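Local coordinates for pmbA-related protein (Thermotoga maritima, PDB 1VL4), which is a putative modulator of DNA gyrase of the PmbA/TldD family, and may act as a metallopeptidase, at the interface of chains A and B. Coordinates in Å, arbitrary orientation; residue numbers count along the deposited sequence, not the author numbering. Chains: chain A/B, pmbA-related protein.

The interface of chains A and B. Residues chain A 73-74, 94, 97; chain B 43, 52, 55, 128, 132.
A:Val97 pushes its two methyls into chain B between the ring of B:Tyr55 and the helix 128-143, in the two-fold interface that pairs two copies of this PmbA/TldD (peptidase U62) family protein. The two-fold pairing may be the biological dimer, which the structure alone does not show. A chi1 of -177°, with CG1 anti to the backbone N, turns CG1 of A:Val97 to the ring of B:Tyr55, 3.8 Å from CD1. It leaves CG2 for B:Val128 CG1 at 3.5 Å, the two valine side chains crossing at about a right angle. The CB of A:Val97 lies over one ring face, displaced toward the rim. This is the close-packed part, and A:Val97 gives up 82 Å² of surface to chain B. B:Met132, one helical turn on from B:Val128, adds a slacker contact, its SD 4.2 Å from A:Val97 CG1.

A:Asn94, in the short 3-10 helix 94-96, packs against the hydroxyl half of the same ring. Its CB and its amide nitrogen ND2 both lie against the rim at B:Tyr55 CE2, 3.8 Å and 3.7 Å away, and its amide plane is turned 72° from the ring, so the two flat groups do not stack. The carboxamide oxygen OD1, on the other branch, is directed at B:Val128 CG2, with the ring carbon CE1 of B:Phe43 beside it.

Packing gives way to water at the far end of B:Tyr55. The phenol OH passes over the backbone of strand 72-78, 3.4 Å from A:Gly74 CA, where no side chain intervenes. Water 1 links the subunits here, 2.7 Å from B:Tyr55 OH. The same water 1 lies 3.0 Å from the hydroxyl OG1 of A:Thr73. Cut back to an alanine, B:Tyr55 would probably leave A:Val97 CG1 and A:Asn94 CB without the ring they pack on, and the water without its phenol partner.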
loop_
_atom_site.group_PDB
_atom_site.type_symbol
_atom_site.label_atom_id
_atom_site.label_comp_id
_atom_site.label_asym_id
_atom_site.label_seq_id
_atom_site.Cartn_x
_atom_site.Cartn_y
_atom_site.Cartn_z
ATOM N N THR A 73 -12.875 24.194 -5.398
ATOM C CA THR A 73 -12.099 23.497 -6.454
ATOM C C THR A 73 -12.797 22.270 -7.098
ATOM O O THR A 73 -13.734 21.673 -6.556
ATOM C CB THR A 73 -10.763 23.099 -5.982
ATOM O OG1 THR A 73 -10.870 22.204 -4.861
ATOM C CG2 THR A 73 -9.978 24.289 -5.565
ATOM N N GLY A 74 -12.394 22.002 -8.333
ATOM C CA GLY A 74 -12.856 20.849 -9.125
ATOM C C GLY A 74 -11.573 20.312 -9.739
ATOM O O GLY A 74 -10.741 21.088 -10.232
ATOM N N ASN A 94 -16.720 18.856 -11.518
ATOM C CA ASN A 94 -16.463 18.468 -10.153
ATOM C C ASN A 94 -16.497 19.587 -9.107
ATOM O O ASN A 94 -16.331 19.321 -7.907
ATOM C CB ASN A 94 -15.142 17.714 -10.059
ATOM C CG ASN A 94 -15.182 16.350 -10.810
ATOM O OD1 ASN A 94 -16.240 15.794 -11.058
ATOM N ND2 ASN A 94 -14.011 15.840 -11.146
ATOM N N VAL A 97 -18.974 18.984 -6.245
ATOM C CA VAL A 97 -18.778 17.867 -5.294
ATOM C C VAL A 97 -18.524 18.481 -3.892
ATOM O O VAL A 97 -17.463 18.303 -3.269
ATOM C CB VAL A 97 -17.633 16.915 -5.807
ATOM C CG1 VAL A 97 -17.459 15.715 -4.902
ATOM C CG2 VAL A 97 -17.947 16.444 -7.229
ATOM N N PHE B 43 -13.887 6.921 -10.741
ATOM C CA PHE B 43 -14.439 8.035 -10.035
ATOM C C PHE B 43 -14.798 7.472 -8.704
ATOM O O PHE B 43 -15.463 6.425 -8.648
ATOM C CB PHE B 43 -15.699 8.577 -10.705
ATOM C CG PHE B 43 -16.280 9.764 -9.974
ATOM C CD1 PHE B 43 -15.812 11.045 -10.233
ATOM C CD2 PHE B 43 -17.235 9.587 -8.997
ATOM C CE1 PHE B 43 -16.302 12.143 -9.554
ATOM C CE2 PHE B 43 -17.736 10.693 -8.306
ATOM C CZ PHE B 43 -17.243 11.989 -8.583
ATOM N N LEU B 52 -19.070 15.251 2.292
ATOM C CA LEU B 52 -18.342 14.744 1.177
ATOM C C LEU B 52 -17.012 15.441 1.185
ATOM O O LEU B 52 -16.924 16.593 0.820
ATOM C CB LEU B 52 -19.113 14.995 -0.113
ATOM N N TYR B 55 -12.746 12.843 -2.990
ATOM C CA TYR B 55 -13.152 12.230 -4.247
ATOM C C TYR B 55 -11.916 12.103 -5.133
ATOM O O TYR B 55 -10.928 12.844 -4.967
ATOM C CB TYR B 55 -14.272 13.055 -4.933
ATOM C CG TYR B 55 -13.832 14.351 -5.586
ATOM C CD1 TYR B 55 -13.700 15.547 -4.844
ATOM C CD2 TYR B 55 -13.561 14.391 -6.946
ATOM C CE1 TYR B 55 -13.303 16.722 -5.445
ATOM C CE2 TYR B 55 -13.185 15.552 -7.556
ATOM C CZ TYR B 55 -13.035 16.710 -6.804
ATOM O OH TYR B 55 -12.639 17.859 -7.419
ATOM N N VAL B 128 -22.289 13.360 -12.306
ATOM C CA VAL B 128 -21.573 13.445 -11.032
ATOM C C VAL B 128 -22.587 13.653 -9.900
ATOM O O VAL B 128 -22.443 13.092 -8.816
ATOM C CB VAL B 128 -20.473 14.563 -11.062
ATOM C CG1 VAL B 128 -19.983 14.921 -9.673
ATOM C CG2 VAL B 128 -19.287 14.101 -11.923
ATOM N N MET B 132 -23.173 11.360 -6.555
ATOM C CA MET B 132 -23.222 12.100 -5.273
ATOM C C MET B 132 -24.569 11.853 -4.548
ATOM O O MET B 132 -24.613 11.765 -3.321
ATOM C CB MET B 132 -22.951 13.638 -5.468
ATOM C CG MET B 132 -22.635 14.371 -4.167
ATOM S SD MET B 132 -20.997 14.001 -3.479
ATOM C CE MET B 132 -21.375 14.201 -1.761
HETATM O O HOH W 1 -11.160 19.386 -5.705
#